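Long-range contacts in TSSL (Francisella novicida, PDB 4ACK), which probably forms part of the inner-membrane complex that anchors the type VI secretion machinery, a system linked to virulence: residues A[11-16]-A[36-41]; A[44-49]-A[60-65]; A[68-73]-A[87-92]. All coordinates share one frame; numbering follows the deposited sequence. Where two conformers were deposited one is given.

All three contacts are buried and belong to one all-helical domain, with centres about 12 to 14 Å apart. Contact 1 packs helix 4-20 against helix 30-52, contact 2 packs the far part of helix 30-52 against helix 55-79, and contact 3 ties helix 55-79 to the start of the short helix 89-94. Chemistry changes with place: contacts 1 and 2 join antiparallel helices through carbon-to-carbon packing, contact 1 including the carbons of Thr16 and Ser41, whereas contact 3 is built round a buried carboxylate holding a helix start. Contacts 1 and 3 are joined by a salt bridge, Arg39 NH2 to Glu92 OE2, and contacts 2 and 3 meet where Phe63 packs on Gln90.

Contact 1: A[11-16]-A[36-41]; sequences LDIIKT and NNIRKS
Ile38 and Ile13 bury the most surface here, about 70 Å² each, and Thr16 adds a further 51 Å². The two short segments form an antiparallel helix pair of the all-helical DotU domain, at 170° with axes 10.0 Å apart, and the backbones come nearest where the CA atoms of Ile13 and Ile38 lie 6.0 Å from each other. Neither isoleucine points its CB straight across; each has CG1 anti to the carbonyl carbon, and in each case the branch ends bridge the gap. The ethyl arm of Ile38 runs alongside Thr16 in the opposite sense, so that CD1 of Ile38 reaches CG2 of Thr16 at 3.5 Å. CG2 of Thr16 is anti to its backbone N and OG1 lies beside that N, which presents carbon rather than oxygen to Ile38. One turn away, the CD1 tip of Ile13 meets CB of Ser41 at 3.7 Å, while the isoleucines themselves touch loosely, Ile13 CG2 to Ile38 CG1 at 4.3 Å. Asp12 marks the more polar margin, its OD2 4.3 Å from Ser41 OG, too far for a hydrogen bond. Helix 55-79 packs against this seam, with Leu65 and Val69 on Ile13, and helix 89-94 reaches Ile38 through Leu89.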
# COMPACT_ATOMS: atom_id res chain seq x y z
N LEU A 11 -9.16 -2.85 -1.63
CA LEU A 11 -9.75 -3.76 -0.61
C LEU A 11 -9.44 -5.21 -0.83
O LEU A 11 -9.10 -5.91 0.10
CB LEU A 11 -11.25 -3.55 -0.51
CG LEU A 11 -11.60 -2.16 -0.02
CD1 LEU A 11 -13.14 -1.97 0.02
CD2 LEU A 11 -10.99 -1.91 1.37
N ASP A 12 -9.51 -5.66 -2.07
CA ASP A 12 -9.22 -7.06 -2.32
C ASP A 12 -7.76 -7.42 -1.98
O ASP A 12 -7.51 -8.45 -1.32
CB ASP A 12 -9.60 -7.48 -3.74
CG ASP A 12 -9.83 -8.98 -3.86
OD1 ASP A 12 -10.43 -9.57 -2.93
OD2 ASP A 12 -9.40 -9.57 -4.88
N ILE A 13 -6.83 -6.60 -2.45
CA ILE A 13 -5.42 -6.71 -2.10
C ILE A 13 -5.23 -6.63 -0.60
O ILE A 13 -4.54 -7.43 -0.02
CB ILE A 13 -4.57 -5.66 -2.83
CG1 ILE A 13 -4.56 -6.03 -4.32
CG2 ILE A 13 -3.16 -5.61 -2.25
CD1 ILE A 13 -4.31 -4.84 -5.29
N ILE A 14 -5.87 -5.69 0.06
CA ILE A 14 -5.71 -5.67 1.48
C ILE A 14 -6.14 -7.12 2.02
O ILE A 14 -5.33 -7.84 2.62
CB ILE A 14 -6.32 -4.41 2.08
CG1 ILE A 14 -5.55 -3.16 1.58
CG2 ILE A 14 -6.24 -4.44 3.57
CD1 ILE A 14 -6.11 -1.83 2.16
N LYS A 15 -7.37 -7.58 1.71
CA LYS A 15 -7.81 -8.98 1.97
C LYS A 15 -6.77 -10.08 1.62
O LYS A 15 -6.32 -10.79 2.52
CB LYS A 15 -9.21 -9.21 1.29
CG LYS A 15 -9.97 -10.52 1.64
CD LYS A 15 -11.31 -10.67 0.84
CE LYS A 15 -11.07 -11.19 -0.61
NZ LYS A 15 -11.13 -12.69 -0.72
N THR A 16 -6.37 -10.23 0.35
CA THR A 16 -5.34 -11.23 -0.02
C THR A 16 -4.04 -11.14 0.84
O THR A 16 -3.32 -12.15 0.95
CB THR A 16 -4.94 -11.24 -1.54
OG1 THR A 16 -6.05 -11.57 -2.39
CG2 THR A 16 -3.81 -12.23 -1.81
N ASN A 36 0.81 -13.95 -6.80
CA ASN A 36 0.38 -13.94 -8.22
C ASN A 36 -0.99 -13.26 -8.44
O ASN A 36 -1.18 -12.52 -9.42
CB ASN A 36 0.34 -15.37 -8.80
CG ASN A 36 0.05 -15.41 -10.31
OD1 ASN A 36 0.82 -14.91 -11.12
ND2 ASN A 36 -1.05 -16.08 -10.69
N ASN A 37 -1.92 -13.53 -7.53
CA ASN A 37 -3.21 -12.89 -7.54
C ASN A 37 -3.07 -11.37 -7.34
O ASN A 37 -3.60 -10.58 -8.11
CB ASN A 37 -4.08 -13.43 -6.43
CG ASN A 37 -5.07 -14.47 -6.93
OD1 ASN A 37 -4.71 -15.41 -7.67
ND2 ASN A 37 -6.33 -14.32 -6.51
N ILE A 38 -2.31 -11.00 -6.30
CA ILE A 38 -1.98 -9.61 -6.05
C ILE A 38 -1.44 -8.92 -7.31
O ILE A 38 -1.96 -7.89 -7.71
CB ILE A 38 -1.10 -9.45 -4.81
CG1 ILE A 38 -2.03 -9.53 -3.56
CG2 ILE A 38 -0.30 -8.11 -4.89
CD1 ILE A 38 -1.33 -9.73 -2.21
N ARG A 39 -0.50 -9.54 -8.00
CA ARG A 39 0.05 -8.95 -9.20
C ARG A 39 -0.94 -8.79 -10.37
O ARG A 39 -0.87 -7.80 -11.13
CB ARG A 39 1.30 -9.67 -9.64
CG ARG A 39 2.42 -9.48 -8.60
CD ARG A 39 3.56 -10.42 -8.85
NE ARG A 39 4.36 -9.99 -9.98
CZ ARG A 39 4.39 -10.63 -11.14
NH1 ARG A 39 3.67 -11.73 -11.30
NH2 ARG A 39 5.14 -10.17 -12.12
N LYS A 40 -1.86 -9.76 -10.49
CA LYS A 40 -2.99 -9.65 -11.40
C LYS A 40 -3.90 -8.48 -11.01
O LYS A 40 -4.28 -7.69 -11.87
CB LYS A 40 -3.77 -10.97 -11.46
CG LYS A 40 -3.05 -12.02 -12.28
CD LYS A 40 -3.68 -13.38 -12.08
CE LYS A 40 -5.14 -13.33 -12.49
NZ LYS A 40 -5.91 -14.39 -11.78
N SER A 41 -4.26 -8.37 -9.74
CA SER A 41 -5.01 -7.24 -9.24
C SER A 41 -4.32 -5.85 -9.47
O SER A 41 -4.98 -4.88 -9.80
CB SER A 41 -5.28 -7.44 -7.77
OG SER A 41 -6.33 -8.36 -7.63

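Contact 2: A[44-49]-A[60-65]; sequences FLQEEL and YIVFPL
Helix 30-52 and helix 55-79, consecutive in the chain, form an antiparallel helical hairpin within the helical bundle of the DotU domain; the segments cross at 165° with axes 10.6 Å apart. Val62 is the centre of the interface. Its CG2, anti to the carbonyl carbon, projects across the gap and receives side chains from successive turns of the facing helix. Leu45 comes at it tip to tip, with CG anti to the backbone N (chi1 -178°) and CD2 3.8 Å from Val62 CG2. The same CD2 also touches Leu65, whose side chain crosses obliquely and brings its own CD2 to 4.0 Å. Gln46 lays its CG against the valine methyl at 4.2 Å, while its amide turns to the margin, where NE2 is hydrogen-bonded to Tyr94 OH of helix 89-94. Helix 55-79 is kinked at Pro64, whose ring nitrogen has no hydrogen to give to the preceding turn. Ile61 also packs on Ile119, Cys120 and Thr123 of helix 118-129. Leu49, with CG beside its backbone N, meets Ile61 end-on and Val62 at a slant: its CD1 lies 3.7 Å from both Ile61 CG2 and Val62 CG2.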
# COMPACT_ATOMS: atom_id res chain seq x y z
N PHE A 44 -4.74 -4.77 -13.29
CA PHE A 44 -6.07 -4.20 -13.48
C PHE A 44 -6.22 -2.84 -12.76
O PHE A 44 -6.92 -1.94 -13.25
CB PHE A 44 -7.19 -5.18 -12.98
CG PHE A 44 -7.41 -6.45 -13.86
CD1 PHE A 44 -8.04 -6.37 -15.13
CD2 PHE A 44 -7.05 -7.74 -13.39
CE1 PHE A 44 -8.26 -7.55 -15.93
CE2 PHE A 44 -7.26 -8.92 -14.18
CZ PHE A 44 -7.88 -8.81 -15.45
N LEU A 45 -5.66 -2.71 -11.57
CA LEU A 45 -5.70 -1.43 -10.86
C LEU A 45 -4.96 -0.39 -11.72
O LEU A 45 -5.50 0.61 -12.01
CB LEU A 45 -5.13 -1.48 -9.43
CG LEU A 45 -5.18 -0.19 -8.56
CD1 LEU A 45 -6.63 0.52 -8.45
CD2 LEU A 45 -4.60 -0.50 -7.13
N GLN A 46 -3.74 -0.65 -12.15
CA GLN A 46 -3.05 0.32 -12.91
C GLN A 46 -3.82 0.65 -14.21
O GLN A 46 -4.20 1.78 -14.45
CB GLN A 46 -1.65 -0.14 -13.19
CG GLN A 46 -0.73 -0.10 -11.93
CD GLN A 46 0.67 -0.58 -12.28
OE1 GLN A 46 0.81 -1.58 -12.97
NE2 GLN A 46 1.71 0.18 -11.87
N GLU A 47 -4.07 -0.36 -15.02
CA GLU A 47 -4.81 -0.14 -16.26
C GLU A 47 -6.05 0.75 -16.04
O GLU A 47 -6.29 1.70 -16.76
CB GLU A 47 -5.16 -1.50 -16.90
CG GLU A 47 -6.42 -1.44 -17.79
CD GLU A 47 -6.73 -2.74 -18.50
OE1 GLU A 47 -6.07 -3.01 -19.54
OE2 GLU A 47 -7.62 -3.48 -18.01
N GLU A 48 -6.82 0.48 -15.00
CA GLU A 48 -8.04 1.24 -14.78
C GLU A 48 -7.73 2.68 -14.37
O GLU A 48 -8.30 3.64 -14.93
CB GLU A 48 -8.92 0.54 -13.75
CG GLU A 48 -10.31 1.00 -13.68
CD GLU A 48 -11.22 0.46 -14.86
OE1 GLU A 48 -10.77 -0.39 -15.69
OE2 GLU A 48 -12.38 0.92 -14.90
N LEU A 49 -6.80 2.86 -13.42
CA LEU A 49 -6.46 4.27 -13.01
C LEU A 49 -5.87 5.06 -14.15
O LEU A 49 -6.15 6.22 -14.27
CB LEU A 49 -5.46 4.32 -11.87
CG LEU A 49 -6.05 3.77 -10.58
CD1 LEU A 49 -4.82 3.60 -9.61
CD2 LEU A 49 -7.12 4.70 -10.07
N TYR A 60 0.84 7.53 -6.97
CA TYR A 60 0.53 7.89 -5.62
C TYR A 60 -0.51 6.97 -4.97
O TYR A 60 -0.68 6.94 -3.74
CB TYR A 60 0.06 9.33 -5.55
CG TYR A 60 1.16 10.38 -5.65
CD1 TYR A 60 2.50 10.02 -5.96
CD2 TYR A 60 0.84 11.72 -5.49
CE1 TYR A 60 3.48 10.97 -6.03
CE2 TYR A 60 1.82 12.70 -5.57
CZ TYR A 60 3.12 12.32 -5.83
OH TYR A 60 4.06 13.33 -5.87
N ILE A 61 -1.30 6.29 -5.79
CA ILE A 61 -2.37 5.48 -5.27
C ILE A 61 -1.80 4.07 -5.15
O ILE A 61 -1.99 3.46 -4.15
CB ILE A 61 -3.56 5.49 -6.25
CG1 ILE A 61 -4.25 6.84 -6.20
CG2 ILE A 61 -4.57 4.32 -5.96
CD1 ILE A 61 -5.04 7.08 -7.52
N VAL A 62 -1.09 3.58 -6.17
CA VAL A 62 -0.65 2.19 -6.17
C VAL A 62 0.68 1.95 -5.36
O VAL A 62 0.85 0.91 -4.77
CB VAL A 62 -0.48 1.69 -7.62
CG1 VAL A 62 0.18 0.24 -7.73
CG2 VAL A 62 -1.86 1.77 -8.34
N PHE A 63 1.62 2.89 -5.39
CA PHE A 63 2.87 2.63 -4.62
C PHE A 63 2.61 2.35 -3.10
O PHE A 63 3.18 1.43 -2.55
CB PHE A 63 3.85 3.76 -4.77
CG PHE A 63 5.13 3.52 -4.04
CD1 PHE A 63 5.24 3.83 -2.67
CD2 PHE A 63 6.19 2.90 -4.70
CE1 PHE A 63 6.45 3.58 -1.99
CE2 PHE A 63 7.42 2.63 -4.01
CZ PHE A 63 7.53 2.97 -2.68
N PRO A 64 1.81 3.17 -2.42
CA PRO A 64 1.62 2.93 -1.02
C PRO A 64 0.96 1.59 -0.73
O PRO A 64 1.16 1.05 0.35
CB PRO A 64 0.66 4.06 -0.58
CG PRO A 64 0.97 5.19 -1.58
CD PRO A 64 1.21 4.44 -2.86
N LEU A 65 0.10 1.09 -1.64
CA LEU A 65 -0.55 -0.18 -1.42
C LEU A 65 0.48 -1.25 -1.53
O LEU A 65 0.48 -2.18 -0.73
CB LEU A 65 -1.69 -0.42 -2.44
CG LEU A 65 -2.33 -1.79 -2.39
CD1 LEU A 65 -3.04 -1.86 -1.02
CD2 LEU A 65 -3.33 -1.91 -3.57

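Contact 3: A[68-73]-A[87-92]; sequences YVDEKL and SLLQLE
Asp70 OD2 is gripped by two N-H groups of a single residue, the backbone N and the side-chain NE2 of Gln90, each 2.9 Å away. The backbone bond uses the syn lone pair of OD2 and is fairly straight (165°); the NE2 bond (161°) uses the anti lone pair of OD2. Gln90 can reach round in this way because its CG takes the crowded position between backbone N and carbonyl carbon, from which the extended chain carries NE2 back to the carboxylate. The two flat groups are nearly coplanar, only 12° apart, and the other end of the amide is fixed by a bond from Gly99 N to OE1. The second oxygen, Asp70 OD1, accepts from Leu89 N at 2.9 Å through its syn lone pair and also from Trp86 NE1, so the carboxylate as a whole takes four hydrogen bonds although it is buried. Such a setting, facing the positive end of a helix dipole, would be expected to favour the ionised form. Apolar groups flank it: Leu88 CD2 lies 3.9 Å from Asp70 CG, and the side chains of Leu89 and Val69 cross obliquely, CD1 to CG1 at 4.0 Å. Leu88 occupies the N-cap position without a polar side chain, and a carboxylate from a separate helix binds the next two backbone amides, a tertiary anchoring of the N-terminus of helix 89-94 on helix 55-79.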
# COMPACT_ATOMS: atom_id res chain seq x y z
N TYR A 68 2.57 -1.16 1.63
CA TYR A 68 1.83 -1.77 2.70
C TYR A 68 1.95 -3.35 2.61
O TYR A 68 2.26 -4.02 3.63
CB TYR A 68 0.40 -1.29 2.69
CG TYR A 68 -0.56 -2.20 3.47
CD1 TYR A 68 -1.17 -3.33 2.85
CD2 TYR A 68 -0.75 -2.01 4.82
CE1 TYR A 68 -2.00 -4.22 3.59
CE2 TYR A 68 -1.57 -2.86 5.58
CZ TYR A 68 -2.21 -3.95 4.97
OH TYR A 68 -3.03 -4.73 5.76
N VAL A 69 1.71 -3.92 1.42
CA VAL A 69 1.79 -5.36 1.24
C VAL A 69 3.22 -5.85 1.55
O VAL A 69 3.40 -6.80 2.34
CB VAL A 69 1.44 -5.80 -0.18
CG1 VAL A 69 1.68 -7.30 -0.30
CG2 VAL A 69 -0.04 -5.48 -0.51
N ASP A 70 4.22 -5.22 0.93
CA ASP A 70 5.60 -5.53 1.22
C ASP A 70 5.90 -5.50 2.72
O ASP A 70 6.57 -6.41 3.21
CB ASP A 70 6.54 -4.59 0.51
CG ASP A 70 6.65 -4.88 -0.96
OD1 ASP A 70 6.23 -5.99 -1.43
OD2 ASP A 70 7.15 -3.98 -1.67
N GLU A 71 5.38 -4.49 3.44
CA GLU A 71 5.72 -4.32 4.85
C GLU A 71 5.17 -5.49 5.70
O GLU A 71 5.76 -5.92 6.68
CB GLU A 71 5.11 -3.03 5.40
CG GLU A 71 5.51 -2.76 6.91
CD GLU A 71 5.04 -1.42 7.40
OE1 GLU A 71 5.57 -0.42 6.86
OE2 GLU A 71 4.14 -1.36 8.29
N LYS A 72 3.96 -5.91 5.35
CA LYS A 72 3.29 -6.91 6.14
C LYS A 72 3.96 -8.29 5.86
O LYS A 72 4.15 -9.09 6.76
CB LYS A 72 1.77 -6.89 5.85
CG LYS A 72 1.06 -5.62 6.39
CD LYS A 72 1.64 -5.15 7.76
CE LYS A 72 1.01 -3.84 8.32
NZ LYS A 72 1.86 -3.23 9.45
N LEU A 73 4.39 -8.48 4.62
CA LEU A 73 5.03 -9.69 4.22
C LEU A 73 6.42 -9.79 4.80
O LEU A 73 6.79 -10.88 5.28
CB LEU A 73 5.07 -9.83 2.69
CG LEU A 73 3.84 -10.58 2.13
CD1 LEU A 73 4.04 -12.08 2.42
CD2 LEU A 73 2.51 -10.13 2.72
N SER A 87 10.01 -11.35 -2.86
CA SER A 87 10.61 -10.25 -3.57
C SER A 87 9.66 -9.00 -3.53
O SER A 87 8.44 -9.11 -3.73
CB SER A 87 10.93 -10.70 -4.98
OG SER A 87 12.03 -9.94 -5.47
N LEU A 88 10.21 -7.83 -3.22
CA LEU A 88 9.43 -6.62 -3.02
C LEU A 88 8.59 -6.21 -4.28
O LEU A 88 9.09 -6.02 -5.38
CB LEU A 88 10.34 -5.47 -2.55
CG LEU A 88 11.12 -5.56 -1.22
CD1 LEU A 88 11.82 -4.21 -0.86
CD2 LEU A 88 10.26 -5.98 -0.06
N LEU A 89 7.30 -6.08 -4.08
CA LEU A 89 6.42 -5.55 -5.13
C LEU A 89 6.75 -4.09 -5.46
O LEU A 89 6.75 -3.67 -6.63
CB LEU A 89 5.00 -5.64 -4.62
CG LEU A 89 4.51 -7.09 -4.55
CD1 LEU A 89 3.12 -7.12 -3.99
CD2 LEU A 89 4.52 -7.66 -5.94
N GLN A 90 7.06 -3.31 -4.44
CA GLN A 90 7.27 -1.89 -4.67
C GLN A 90 8.49 -1.72 -5.62
O GLN A 90 8.56 -0.77 -6.41
CB GLN A 90 7.42 -1.13 -3.34
CG GLN A 90 8.80 -1.28 -2.71
CD GLN A 90 8.81 -0.80 -1.31
OE1 GLN A 90 9.43 0.22 -1.01
NE2 GLN A 90 8.08 -1.50 -0.42
N LEU A 91 9.42 -2.68 -5.52
CA LEU A 91 10.61 -2.67 -6.36
C LEU A 91 10.34 -3.14 -7.81
O LEU A 91 10.82 -2.54 -8.77
CB LEU A 91 11.71 -3.53 -5.72
CG LEU A 91 13.13 -3.49 -6.31
CD1 LEU A 91 13.70 -2.07 -6.49
CD2 LEU A 91 14.08 -4.31 -5.41
N GLU A 92 9.59 -4.24 -7.96
CA GLU A 92 9.20 -4.76 -9.28
C GLU A 92 8.44 -3.68 -10.10
O GLU A 92 8.68 -3.51 -11.29
CB GLU A 92 8.31 -5.97 -9.08
CG GLU A 92 8.20 -6.88 -10.27
CD GLU A 92 7.09 -7.91 -10.10
OE1 GLU A 92 7.06 -8.61 -9.06
OE2 GLU A 92 6.24 -8.01 -11.03